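Local coordinates for protein 2-Keto-3-deoxy-(6-phospho-)gluconate aldolase (Thermoproteus tenax, PDB 2R91) that belongs to the dihydrodipicolinate synthetase family of TIM-barrel aldolases and assembles as a tetramer of identical chains, at residues G177-S185 with I217-D228; M1-T9 with R189-N199. All coordinates share one frame; numbering follows the deposited sequence.

Contact 1. Residues G177-S185 with I217-D228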
ATOM      1  N   GLY A 177      10.888  14.459 -10.151  1.00 19.05           N
ATOM      2  CA  GLY A 177      10.871  13.720 -11.430  1.00 18.17           C
ATOM      3  C   GLY A 177       9.479  13.395 -11.975  1.00 20.75           C
ATOM      4  O   GLY A 177       9.340  12.716 -12.996  1.00 21.27           O
ATOM      5  N   SER A 178       8.436  13.892 -11.316  1.00 19.61           N
ATOM      6  CA  SER A 178       7.059  13.624 -11.749  1.00 20.01           C
ATOM      7  C   SER A 178       6.600  14.644 -12.814  1.00 19.34           C
ATOM      8  O   SER A 178       6.710  15.854 -12.603  1.00 18.17           O
ATOM      9  CB  SER A 178       6.110  13.582 -10.539  1.00 21.37           C
ATOM     10  OG  SER A 178       4.751  13.480 -10.988  1.00 25.04           O
ATOM     11  N   ASP A 179       6.167  14.162 -13.973  1.00 16.67           N
ATOM     12  CA  ASP A 179       5.635  15.057 -15.025  1.00 18.51           C
ATOM     13  C   ASP A 179       4.446  15.906 -14.526  1.00 19.74           C
ATOM     14  O   ASP A 179       4.213  17.017 -15.009  1.00 18.60           O
ATOM     15  CB  ASP A 179       5.163  14.237 -16.203  1.00 18.90           C
ATOM     16  CG  ASP A 179       6.328  13.671 -17.018  1.00 19.80           C
ATOM     17  OD1 ASP A 179       7.034  14.449 -17.670  1.00 19.27           O
ATOM     18  OD2 ASP A 179       6.533  12.465 -16.959  1.00 21.48           O
ATOM     19  N   SER A 180       3.697  15.362 -13.569  1.00 18.58           N
ATOM     20  CA  SER A 180       2.518  16.082 -13.053  1.00 19.38           C
ATOM     21  C   SER A 180       2.907  17.219 -12.112  1.00 18.95           C
ATOM     22  O   SER A 180       2.039  18.015 -11.700  1.00 20.55           O
ATOM     23  CB  SER A 180       1.625  15.087 -12.333  1.00 18.82           C
ATOM     24  OG  SER A 180       2.267  14.756 -11.110  1.00 22.65           O
ATOM     25  N   LEU A 181       4.189  17.308 -11.749  1.00 17.41           N
ATOM     26  CA  LEU A 181       4.680  18.326 -10.797  1.00 17.78           C
ATOM     27  C   LEU A 181       5.691  19.345 -11.364  1.00 18.16           C
ATOM     28  O   LEU A 181       6.389  20.024 -10.598  1.00 19.76           O
ATOM     29  CB  LEU A 181       5.253  17.681  -9.517  1.00 16.76           C
ATOM     30  CG  LEU A 181       4.269  16.928  -8.612  1.00 16.54           C
ATOM     31  CD1 LEU A 181       4.981  16.152  -7.493  1.00 17.37           C
ATOM     32  CD2 LEU A 181       3.223  17.950  -8.030  1.00 16.37           C
ATOM     33  N   VAL A 182       5.785  19.464 -12.685  1.00 17.92           N
ATOM     34  CA  VAL A 182       6.727  20.433 -13.281  1.00 18.46           C
ATOM     35  C   VAL A 182       6.421  21.879 -12.860  1.00 19.19           C
ATOM     36  O   VAL A 182       7.269  22.609 -12.348  1.00 17.18           O
ATOM     37  CB  VAL A 182       6.746  20.312 -14.812  1.00 19.35           C
ATOM     38  CG1 VAL A 182       7.542  21.462 -15.444  1.00 19.08           C
ATOM     39  CG2 VAL A 182       7.378  18.920 -15.230  1.00 19.02           C
ATOM     40  N   PHE A 183       5.183  22.284 -13.108  1.00 19.16           N
ATOM     41  CA  PHE A 183       4.687  23.576 -12.644  1.00 18.92           C
ATOM     42  C   PHE A 183       4.962  23.776 -11.153  1.00 18.23           C
ATOM     43  O   PHE A 183       5.643  24.726 -10.760  1.00 18.79           O
ATOM     44  CB  PHE A 183       3.193  23.676 -13.022  1.00 20.20           C
ATOM     45  CG  PHE A 183       2.402  24.655 -12.213  1.00 21.69           C
ATOM     46  CD1 PHE A 183       2.870  25.944 -11.984  1.00 21.36           C
ATOM     47  CD2 PHE A 183       1.135  24.297 -11.746  1.00 22.37           C
ATOM     48  CE1 PHE A 183       2.101  26.869 -11.231  1.00 22.37           C
ATOM     49  CE2 PHE A 183       0.355  25.212 -11.004  1.00 22.07           C
ATOM     50  CZ  PHE A 183       0.820  26.474 -10.762  1.00 21.77           C
ATOM     51  N   ALA A 184       4.468  22.872 -10.320  1.00 16.87           N
ATOM     52  CA  ALA A 184       4.633  22.981  -8.884  1.00 17.99           C
ATOM     53  C   ALA A 184       6.101  23.062  -8.426  1.00 18.53           C
ATOM     54  O   ALA A 184       6.446  23.851  -7.536  1.00 17.25           O
ATOM     55  CB  ALA A 184       3.927  21.831  -8.188  1.00 16.90           C
ATOM     56  N   SER A 185       6.964  22.243  -9.029  1.00 17.23           N
ATOM     57  CA  SER A 185       8.416  22.307  -8.719  1.00 17.52           C
ATOM     58  C   SER A 185       9.030  23.690  -8.967  1.00 17.00           C
ATOM     59  O   SER A 185       9.798  24.184  -8.161  1.00 19.70           O
ATOM     60  CB  SER A 185       9.169  21.269  -9.571  1.00 16.81           C
ATOM     61  OG  SER A 185       8.712  19.971  -9.266  1.00 17.86           O
ATOM     62  N   ILE A 217       1.078  32.431 -13.271  1.00 31.25           N
ATOM     63  CA  ILE A 217       0.745  31.125 -12.710  1.00 32.53           C
ATOM     64  C   ILE A 217      -0.381  30.442 -13.480  1.00 31.83           C
ATOM     65  O   ILE A 217      -0.367  29.224 -13.672  1.00 30.35           O
ATOM     66  CB  ILE A 217       0.417  31.238 -11.205  1.00 34.50           C
ATOM     67  CG1 ILE A 217       1.638  31.780 -10.446  1.00 35.30           C
ATOM     68  CG2 ILE A 217      -0.041  29.895 -10.645  1.00 33.29           C
ATOM     69  CD1 ILE A 217       2.852  30.863 -10.492  1.00 36.81           C
ATOM     70  N   GLU A 218      -1.334  31.232 -13.961  1.00 30.23           N
ATOM     71  CA  GLU A 218      -2.438  30.682 -14.741  1.00 31.15           C
ATOM     72  C   GLU A 218      -1.969  30.022 -16.055  1.00 27.37           C
ATOM     73  O   GLU A 218      -2.441  28.940 -16.395  1.00 25.02           O
ATOM     74  CB  GLU A 218      -3.534  31.733 -15.006  1.00 35.09           C
ATOM     75  CG  GLU A 218      -4.233  32.272 -13.725  1.00 38.93           C
ATOM     76  CD  GLU A 218      -3.323  33.177 -12.883  1.00 41.20           C
ATOM     77  OE1 GLU A 218      -2.331  33.748 -13.421  1.00 41.29           O
ATOM     78  OE2 GLU A 218      -3.582  33.309 -11.664  1.00 43.80           O
ATOM     79  N   ARG A 219      -1.081  30.679 -16.798  1.00 24.21           N
ATOM     80  CA  ARG A 219      -0.525  30.068 -18.017  1.00 25.34           C
ATOM     81  C   ARG A 219       0.274  28.771 -17.687  1.00 22.31           C
ATOM     82  O   ARG A 219       0.158  27.747 -18.380  1.00 21.86           O
ATOM     83  CB  ARG A 219       0.378  31.061 -18.778  1.00 25.97           C
ATOM     84  CG  ARG A 219       1.179  30.396 -19.902  1.00 28.25           C
ATOM     85  CD  ARG A 219       1.840  31.411 -20.847  1.00 29.92           C
ATOM     86  NE  ARG A 219       2.566  30.753 -21.940  1.00 32.75           N
ATOM     87  CZ  ARG A 219       2.021  30.360 -23.090  1.00 35.22           C
ATOM     88  NH1 ARG A 219       0.726  30.545 -23.334  1.00 35.88           N
ATOM     89  NH2 ARG A 219       2.774  29.761 -24.004  1.00 35.72           N
ATOM     90  N   ALA A 220       1.111  28.848 -16.666  1.00 19.84           N
ATOM     91  CA  ALA A 220       1.915  27.684 -16.213  1.00 21.82           C
ATOM     92  C   ALA A 220       1.009  26.507 -15.879  1.00 21.81           C
ATOM     93  O   ALA A 220       1.250  25.368 -16.303  1.00 18.88           O
ATOM     94  CB  ALA A 220       2.728  28.043 -14.976  1.00 20.66           C
ATOM     95  N   ARG A 221      -0.038  26.785 -15.088  1.00 21.53           N
ATOM     96  CA  ARG A 221      -0.984  25.751 -14.722  1.00 22.17           C
ATOM     97  C   ARG A 221      -1.730  25.190 -15.931  1.00 22.15           C
ATOM     98  O   ARG A 221      -1.955  23.992 -16.037  1.00 20.68           O
ATOM     99  CB  ARG A 221      -1.992  26.289 -13.696  1.00 24.93           C
ATOM    100  CG  ARG A 221      -2.890  25.208 -13.113  1.00 27.77           C
ATOM    101  CD  ARG A 221      -3.564  25.744 -11.844  1.00 31.00           C
ATOM    102  NE  ARG A 221      -4.481  26.833 -12.163  1.00 33.42           N
ATOM    103  CZ  ARG A 221      -4.772  27.836 -11.331  1.00 35.92           C
ATOM    104  NH1 ARG A 221      -4.226  27.906 -10.120  1.00 37.04           N
ATOM    105  NH2 ARG A 221      -5.638  28.759 -11.702  1.00 36.89           N
ATOM    106  N   SER A 222      -2.131  26.059 -16.847  1.00 21.53           N
ATOM    107  CA  SER A 222      -2.788  25.608 -18.054  1.00 23.30           C
ATOM    108  C   SER A 222      -1.901  24.698 -18.928  1.00 21.88           C
ATOM    109  O   SER A 222      -2.368  23.682 -19.447  1.00 20.90           O
ATOM    110  CB  SER A 222      -3.233  26.804 -18.887  1.00 25.75           C
ATOM    111  OG  SER A 222      -3.794  26.321 -20.101  1.00 29.36           O
ATOM    112  N   LEU A 223      -0.643  25.093 -19.115  1.00 19.26           N
ATOM    113  CA  LEU A 223       0.332  24.256 -19.830  1.00 19.54           C
ATOM    114  C   LEU A 223       0.502  22.907 -19.116  1.00 17.43           C
ATOM    115  O   LEU A 223       0.506  21.872 -19.756  1.00 18.14           O
ATOM    116  CB  LEU A 223       1.690  24.977 -19.921  1.00 18.96           C
ATOM    117  CG  LEU A 223       1.699  26.219 -20.828  1.00 20.61           C
ATOM    118  CD1 LEU A 223       3.044  26.889 -20.776  1.00 21.53           C
ATOM    119  CD2 LEU A 223       1.328  25.836 -22.260  1.00 21.23           C
ATOM    120  N   GLN A 224       0.647  22.943 -17.797  1.00 17.94           N
ATOM    121  CA  GLN A 224       0.686  21.707 -16.996  1.00 17.97           C
ATOM    122  C   GLN A 224      -0.486  20.759 -17.246  1.00 19.37           C
ATOM    123  O   GLN A 224      -0.315  19.525 -17.382  1.00 18.59           O
ATOM    124  CB  GLN A 224       0.792  22.028 -15.509  1.00 18.30           C
ATOM    125  CG  GLN A 224       0.851  20.751 -14.609  1.00 18.57           C
ATOM    126  CD  GLN A 224       2.157  19.987 -14.803  1.00 20.04           C
ATOM    127  OE1 GLN A 224       2.194  18.900 -15.399  1.00 22.28           O
ATOM    128  NE2 GLN A 224       3.220  20.555 -14.317  1.00 18.89           N
ATOM    129  N   PHE A 225      -1.693  21.309 -17.303  1.00 19.58           N
ATOM    130  CA  PHE A 225      -2.861  20.463 -17.476  1.00 19.00           C
ATOM    131  C   PHE A 225      -2.873  19.846 -18.876  1.00 19.08           C
ATOM    132  O   PHE A 225      -3.266  18.694 -19.058  1.00 17.55           O
ATOM    133  CB  PHE A 225      -4.155  21.268 -17.235  1.00 20.66           C
ATOM    134  CG  PHE A 225      -4.408  21.611 -15.783  1.00 21.41           C
ATOM    135  CD1 PHE A 225      -3.828  20.863 -14.751  1.00 21.06           C
ATOM    136  CD2 PHE A 225      -5.269  22.676 -15.446  1.00 21.16           C
ATOM    137  CE1 PHE A 225      -4.073  21.191 -13.384  1.00 21.99           C
ATOM    138  CE2 PHE A 225      -5.521  23.003 -14.108  1.00 20.30           C
ATOM    139  CZ  PHE A 225      -4.933  22.255 -13.077  1.00 21.16           C
ATOM    140  N   LEU A 226      -2.438  20.616 -19.865  1.00 19.61           N
ATOM    141  CA  LEU A 226      -2.295  20.083 -21.219  1.00 21.16           C
ATOM    142  C   LEU A 226      -1.308  18.907 -21.259  1.00 19.41           C
ATOM    143  O   LEU A 226      -1.559  17.884 -21.889  1.00 19.22           O
ATOM    144  CB  LEU A 226      -1.804  21.186 -22.147  1.00 23.83           C
ATOM    145  CG  LEU A 226      -2.100  20.955 -23.612  1.00 29.07           C
ATOM    146  CD1 LEU A 226      -3.684  21.021 -23.858  1.00 30.65           C
ATOM    147  CD2 LEU A 226      -1.362  21.981 -24.441  1.00 30.21           C
ATOM    148  N   LEU A 227      -0.176  19.075 -20.591  1.00 19.68           N
ATOM    149  CA  LEU A 227       0.807  17.984 -20.441  1.00 19.05           C
ATOM    150  C   LEU A 227       0.209  16.753 -19.752  1.00 18.45           C
ATOM    151  O   LEU A 227       0.410  15.613 -20.210  1.00 17.35           O
ATOM    152  CB  LEU A 227       2.018  18.480 -19.632  1.00 19.02           C
ATOM    153  CG  LEU A 227       3.086  17.397 -19.300  1.00 20.00           C
ATOM    154  CD1 LEU A 227       3.600  16.716 -20.594  1.00 20.70           C
ATOM    155  CD2 LEU A 227       4.242  17.980 -18.478  1.00 19.99           C
ATOM    156  N   ASP A 228      -0.522  16.971 -18.650  1.00 17.12           N
ATOM    157  CA  ASP A 228      -1.198  15.867 -17.938  1.00 19.28           C
ATOM    158  C   ASP A 228      -2.101  15.029 -18.857  1.00 19.01           C
ATOM    159  O   ASP A 228      -2.117  13.800 -18.782  1.00 18.86           O
ATOM    160  CB  ASP A 228      -2.004  16.411 -16.742  1.00 19.72           C
ATOM    161  CG  ASP A 228      -1.121  17.044 -15.692  1.00 21.49           C
ATOM    162  OD1 ASP A 228       0.091  16.699 -15.648  1.00 21.12           O
ATOM    163  OD2 ASP A 228      -1.636  17.856 -14.890  1.00 21.22           O
TER
HETATM  164  O   HOH W   1      -0.478  18.400 -12.648  1.00 18.96           O
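F183 meets A220, and S180 meets D228, with CA atoms 6.1 Å apart in both pairs. The segments therefore run in opposite directions: 177-185 advances while its partners move back from 228 toward 217. L181 is the N-cap of helix 182-187, and its carbonyl O accepts both S185 N and S185 OG from opposite faces of the carbonyl plane.

F183 gives the largest single share of the buried surface, 128 of 423 Å². With CG anti to the backbone N (chi1 158°), its ring enters the hole formed by I217, A220, R221 and Q224, a set with i, i+3, i+4, i+7 spacing. The backbone of R221 lies over one ring face, with R221 N above the ring centre. I217 CG2 reaches the ring edge, 3.5 Å from F183 CZ, and A220 CB lies 3.7 Å from F183 CD1. R221 CB comes within 3.7 Å of F183 CE2. The R221 chain runs alongside the ring, but its guanidinium turns away, 80° from the ring plane, and NH1 makes weak hydrogen bonds to the carbonyls of V188 and R189 in a neighbouring subunit.

Q224 bends at chi2 (68°), bringing its amide group against the backbone between D179 and F183. Nearby, L227 CD2 packs 3.6 Å from D179 O. A water links the far end of the contact, donating to S180 O at 2.7 Å and to D228 OD2 at 2.6 Å.

Helix 182-187, which follows the seventh barrel strand, is thus docked on helix 217-237 by a single knob, F183, set into a hole of four residues. This joins the outer helical layer of a TIM barrel to the C-terminal helices of the dihydrodipicolinate synthetase family.

Contact 2. Residues M1-T9 with R189-N199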
ATOM      1  N   MET A   1      16.570  27.816 -12.598  1.00 25.24           N
ATOM      2  CA  MET A   1      16.116  26.401 -12.347  1.00 23.88           C
ATOM      3  C   MET A   1      16.222  25.601 -13.638  1.00 23.47           C
ATOM      4  O   MET A   1      15.951  26.114 -14.727  1.00 24.31           O
ATOM      5  CB  MET A   1      14.677  26.376 -11.791  1.00 24.17           C
ATOM      6  CG  MET A   1      14.554  27.063 -10.414  1.00 24.37           C
ATOM      7  SD  MET A   1      12.835  27.135  -9.839  1.00 23.49           S
ATOM      8  CE  MET A   1      12.144  28.308 -10.987  1.00 23.77           C
ATOM      9  N   GLU A   2      16.656  24.348 -13.503  1.00 22.84           N
ATOM     10  CA  GLU A   2      17.046  23.515 -14.634  1.00 22.38           C
ATOM     11  C   GLU A   2      15.959  22.582 -15.138  1.00 21.25           C
ATOM     12  O   GLU A   2      15.174  22.062 -14.366  1.00 19.86           O
ATOM     13  CB  GLU A   2      18.288  22.688 -14.257  1.00 24.73           C
ATOM     14  CG  GLU A   2      19.530  23.597 -14.095  1.00 28.11           C
ATOM     15  CD  GLU A   2      20.653  22.939 -13.311  1.00 31.48           C
ATOM     16  OE1 GLU A   2      20.437  21.866 -12.718  1.00 33.10           O
ATOM     17  OE2 GLU A   2      21.766  23.489 -13.302  1.00 32.66           O
ATOM     18  N   ILE A   3      15.948  22.388 -16.442  1.00 19.10           N
ATOM     19  CA  ILE A   3      15.186  21.335 -17.064  1.00 18.39           C
ATOM     20  C   ILE A   3      16.186  20.208 -17.349  1.00 19.48           C
ATOM     21  O   ILE A   3      17.144  20.386 -18.133  1.00 18.79           O
ATOM     22  CB  ILE A   3      14.526  21.829 -18.344  1.00 16.18           C
ATOM     23  CG1 ILE A   3      13.469  22.893 -17.974  1.00 18.00           C
ATOM     24  CG2 ILE A   3      13.872  20.628 -19.100  1.00 17.85           C
ATOM     25  CD1 ILE A   3      12.846  23.690 -19.140  1.00 19.01           C
ATOM     26  N   VAL A   4      15.989  19.080 -16.681  1.00 18.82           N
ATOM     27  CA  VAL A   4      16.887  17.935 -16.872  1.00 17.83           C
ATOM     28  C   VAL A   4      16.107  16.862 -17.611  1.00 18.62           C
ATOM     29  O   VAL A   4      15.002  16.491 -17.204  1.00 18.06           O
ATOM     30  CB  VAL A   4      17.376  17.375 -15.515  1.00 17.94           C
ATOM     31  CG1 VAL A   4      18.372  16.190 -15.715  1.00 17.15           C
ATOM     32  CG2 VAL A   4      17.967  18.453 -14.618  1.00 17.79           C
ATOM     33  N   ALA A   5      16.639  16.371 -18.718  1.00 16.88           N
ATOM     34  CA  ALA A   5      15.948  15.323 -19.447  1.00 16.99           C
ATOM     35  C   ALA A   5      16.463  13.928 -19.063  1.00 19.07           C
ATOM     36  O   ALA A   5      17.634  13.634 -19.278  1.00 19.69           O
ATOM     37  CB  ALA A   5      16.103  15.539 -20.928  1.00 17.51           C
ATOM     38  N   PRO A   6      15.574  13.056 -18.524  1.00 18.68           N
ATOM     39  CA  PRO A   6      15.932  11.646 -18.329  1.00 17.19           C
ATOM     40  C   PRO A   6      15.723  11.038 -19.708  1.00 17.80           C
ATOM     41  O   PRO A   6      14.618  10.586 -20.074  1.00 16.69           O
ATOM     42  CB  PRO A   6      14.908  11.158 -17.273  1.00 17.23           C
ATOM     43  CG  PRO A   6      13.624  12.002 -17.608  1.00 18.05           C
ATOM     44  CD  PRO A   6      14.154  13.345 -18.165  1.00 19.05           C
ATOM     45  N   VAL A   7      16.790  11.084 -20.507  1.00 16.39           N
ATOM     46  CA  VAL A   7      16.717  10.825 -21.928  1.00 15.61           C
ATOM     47  C   VAL A   7      16.426   9.368 -22.239  1.00 16.19           C
ATOM     48  O   VAL A   7      16.887   8.461 -21.524  1.00 15.07           O
ATOM     49  CB  VAL A   7      18.013  11.332 -22.619  1.00 16.62           C
ATOM     50  CG1 VAL A   7      19.227  10.441 -22.219  1.00 15.83           C
ATOM     51  CG2 VAL A   7      17.820  11.432 -24.134  1.00 18.68           C
ATOM     52  N   ILE A   8      15.633   9.142 -23.291  1.00 15.76           N
ATOM     53  CA  ILE A   8      15.392   7.788 -23.766  1.00 16.67           C
ATOM     54  C   ILE A   8      16.682   7.173 -24.335  1.00 18.14           C
ATOM     55  O   ILE A   8      17.519   7.870 -24.892  1.00 18.49           O
ATOM     56  CB  ILE A   8      14.286   7.731 -24.864  1.00 16.85           C
ATOM     57  CG1 ILE A   8      14.575   8.752 -25.972  1.00 18.06           C
ATOM     58  CG2 ILE A   8      12.870   7.962 -24.233  1.00 16.86           C
ATOM     59  CD1 ILE A   8      13.663   8.650 -27.204  1.00 17.59           C
ATOM     60  N   THR A   9      16.783   5.854 -24.231  1.00 18.34           N
ATOM     61  CA  THR A   9      17.848   5.100 -24.833  1.00 18.73           C
ATOM     62  C   THR A   9      17.311   4.548 -26.171  1.00 18.48           C
ATOM     63  O   THR A   9      16.376   3.758 -26.196  1.00 18.05           O
ATOM     64  CB  THR A   9      18.264   3.972 -23.886  1.00 18.45           C
ATOM     65  OG1 THR A   9      18.730   4.526 -22.645  1.00 18.85           O
ATOM     66  CG2 THR A   9      19.342   3.105 -24.526  1.00 19.84           C
ATOM     67  N   ARG A 189      10.296  26.622  -6.200  1.00 21.34           N
ATOM     68  CA  ARG A 189      11.747  26.811  -6.383  1.00 22.79           C
ATOM     69  C   ARG A 189      12.611  25.632  -5.920  1.00 22.28           C
ATOM     70  O   ARG A 189      13.580  25.790  -5.147  1.00 21.56           O
ATOM     71  CB  ARG A 189      12.247  28.156  -5.777  1.00 24.88           C
ATOM     72  CG  ARG A 189      11.459  29.336  -6.322  1.00 28.87           C
ATOM     73  CD  ARG A 189      12.186  30.667  -6.182  1.00 34.56           C
ATOM     74  NE  ARG A 189      11.441  31.715  -6.888  1.00 38.93           N
ATOM     75  CZ  ARG A 189      11.579  33.029  -6.670  1.00 40.67           C
ATOM     76  NH1 ARG A 189      12.450  33.476  -5.757  1.00 41.50           N
ATOM     77  NH2 ARG A 189      10.847  33.896  -7.370  1.00 40.65           N
ATOM     78  N   LEU A 190      12.248  24.441  -6.386  1.00 20.93           N
ATOM     79  CA  LEU A 190      13.195  23.330  -6.375  1.00 21.05           C
ATOM     80  C   LEU A 190      14.328  23.759  -7.311  1.00 20.90           C
ATOM     81  O   LEU A 190      14.190  24.735  -8.048  1.00 19.87           O
ATOM     82  CB  LEU A 190      12.523  22.047  -6.878  1.00 18.86           C
ATOM     83  CG  LEU A 190      11.466  21.451  -5.928  1.00 18.71           C
ATOM     84  CD1 LEU A 190      11.071  20.109  -6.494  1.00 16.73           C
ATOM     85  CD2 LEU A 190      12.049  21.298  -4.513  1.00 19.51           C
ATOM     86  N   ASP A 191      15.442  23.025  -7.319  1.00 20.52           N
ATOM     87  CA  ASP A 191      16.515  23.388  -8.234  1.00 21.15           C
ATOM     88  C   ASP A 191      16.169  23.081  -9.680  1.00 21.34           C
ATOM     89  O   ASP A 191      16.820  23.559 -10.591  1.00 22.24           O
ATOM     90  CB  ASP A 191      17.780  22.692  -7.806  1.00 21.82           C
ATOM     91  CG  ASP A 191      18.220  23.171  -6.470  1.00 23.09           C
ATOM     92  OD1 ASP A 191      18.779  24.278  -6.418  1.00 24.51           O
ATOM     93  OD2 ASP A 191      17.934  22.501  -5.469  1.00 22.21           O
ATOM     94  N   GLY A 192      15.147  22.255  -9.899  1.00 20.67           N
ATOM     95  CA  GLY A 192      14.762  21.943 -11.250  1.00 18.46           C
ATOM     96  C   GLY A 192      13.825  20.756 -11.307  1.00 18.13           C
ATOM     97  O   GLY A 192      13.313  20.263 -10.264  1.00 18.37           O
ATOM     98  N   VAL A 193      13.577  20.315 -12.525  1.00 16.83           N
ATOM     99  CA  VAL A 193      12.758  19.133 -12.777  1.00 17.87           C
ATOM    100  C   VAL A 193      13.570  18.137 -13.582  1.00 17.77           C
ATOM    101  O   VAL A 193      14.402  18.535 -14.392  1.00 17.06           O
ATOM    102  CB  VAL A 193      11.443  19.484 -13.573  1.00 17.82           C
ATOM    103  CG1 VAL A 193      10.574  20.476 -12.747  1.00 17.93           C
ATOM    104  CG2 VAL A 193      11.743  20.109 -14.960  1.00 19.41           C
ATOM    105  N   VAL A 194      13.299  16.855 -13.371  1.00 18.29           N
ATOM    106  CA  VAL A 194      13.821  15.815 -14.246  1.00 19.69           C
ATOM    107  C   VAL A 194      12.651  14.995 -14.779  1.00 20.06           C
ATOM    108  O   VAL A 194      12.448  13.855 -14.407  1.00 22.49           O
ATOM    109  CB  VAL A 194      14.834  14.865 -13.512  1.00 20.09           C
ATOM    110  CG1 VAL A 194      15.500  13.902 -14.514  1.00 19.40           C
ATOM    111  CG2 VAL A 194      15.902  15.652 -12.786  1.00 22.77           C
ATOM    112  N   ALA A 195      11.892  15.577 -15.682  1.00 22.21           N
ATOM    113  CA  ALA A 195      10.663  14.958 -16.156  1.00 21.48           C
ATOM    114  C   ALA A 195      10.824  14.272 -17.518  1.00 19.13           C
ATOM    115  O   ALA A 195      11.429  14.820 -18.451  1.00 20.26           O
ATOM    116  CB  ALA A 195       9.517  16.040 -16.185  1.00 22.64           C
ATOM    117  N   SER A 196      10.214  13.096 -17.657  1.00 18.14           N
ATOM    118  CA  SER A 196      10.255  12.322 -18.908  1.00 17.80           C
ATOM    119  C   SER A 196       9.780  13.100 -20.127  1.00 17.17           C
ATOM    120  O   SER A 196      10.271  12.884 -21.238  1.00 15.93           O
ATOM    121  CB  SER A 196       9.420  11.042 -18.751  1.00 19.23           C
ATOM    122  OG  SER A 196       8.018  11.358 -18.708  1.00 20.07           O
ATOM    123  N   SER A 197       8.831  14.026 -19.930  1.00 16.53           N
ATOM    124  CA  SER A 197       8.325  14.832 -21.045  1.00 16.72           C
ATOM    125  C   SER A 197       9.352  15.814 -21.645  1.00 17.40           C
ATOM    126  O   SER A 197       9.108  16.388 -22.711  1.00 16.84           O
ATOM    127  CB  SER A 197       7.070  15.635 -20.628  1.00 16.40           C
ATOM    128  OG  SER A 197       7.366  16.471 -19.535  1.00 17.44           O
ATOM    129  N   ALA A 198      10.484  16.032 -20.981  1.00 16.28           N
ATOM    130  CA  ALA A 198      11.556  16.790 -21.649  1.00 16.78           C
ATOM    131  C   ALA A 198      12.044  16.084 -22.916  1.00 17.42           C
ATOM    132  O   ALA A 198      12.670  16.709 -23.764  1.00 17.38           O
ATOM    133  CB  ALA A 198      12.717  17.093 -20.701  1.00 17.67           C
ATOM    134  N   ASN A 199      11.762  14.792 -23.046  1.00 16.46           N
ATOM    135  CA  ASN A 199      12.059  14.108 -24.299  1.00 18.37           C
ATOM    136  C   ASN A 199      11.215  14.588 -25.467  1.00 18.32           C
ATOM    137  O   ASN A 199      11.723  14.756 -26.565  1.00 19.19           O
ATOM    138  CB  ASN A 199      11.880  12.593 -24.177  1.00 17.85           C
ATOM    139  CG  ASN A 199      12.996  11.959 -23.397  1.00 18.88           C
ATOM    140  OD1 ASN A 199      14.100  11.791 -23.922  1.00 17.94           O
ATOM    141  ND2 ASN A 199      12.740  11.661 -22.125  1.00 16.76           N
TER
HETATM  142  O   HOH W   2      12.486  17.509 -17.201  1.00 35.90           O
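E2 pairs with G192 and I3 with V193, in parallel, through three backbone hydrogen bonds. E2 N donates to D191 O and V193 N to E2 O, both at 3.0 Å, and V4 N to V193 O at 2.8 Å. At G192, CA lies only 3.1 Å from E2 O, a close approach made where no side chain intervenes. Further on, V4 O is met by V194 CA in a CA-H...O contact and by a water that donates to it.

The N199 side chain continues the connection beyond the strands. Its CG lies anti to the carbonyl carbon (chi1 -74°), which carries the amide across to P6 and I8. ND2 donates to P6 O at 3.0 Å; P6 O lies 3° from the amide plane, although ND2 stands 47° above the plane of that carbonyl. The same ND2 donates to S196 O, while OD1 accepts I8 N at 3.1 Å and is also bonded by H24. Bonds on both ends thus fix the rotation of the amide.

Apolar contacts accompany these bonds. V4 CB rests 3.5 Å from V194 CG2, A5 CB is 3.7 Å from A198 CB, and P6 CB and CD touch V194 CG1. By contrast, P6 CD also abuts a polar atom, A195 O.

A sulfate ion, probably from the crystallisation medium, lies about 3 Å from the P6 side chain. The pairing of strands 2-6 and 192-193, first and eighth, closes the TIM barrel.

The chain opens with 1-9, whose partner, 189-199, comes only after 179 further residues that contain barrel strands two to seven; contact 2 therefore closes the circle of strands. Segment 177-185 lies within that long loop, and its partner, 217-228, lies past the eighth strand, so contact 1 crosses contact 2 instead of nesting within it. Contact 1 spans just 31 residues and ties the outer helical layer to helix 217-237. The two meet directly: the D179 carboxylate probably hydrogen-bonds S196 OG and S197 OG, while S185 CB packs on V193 CG1. The barrel seam and its outer helices are thereby connected; the centres of contacts 1 and 2 are about 13 Å apart.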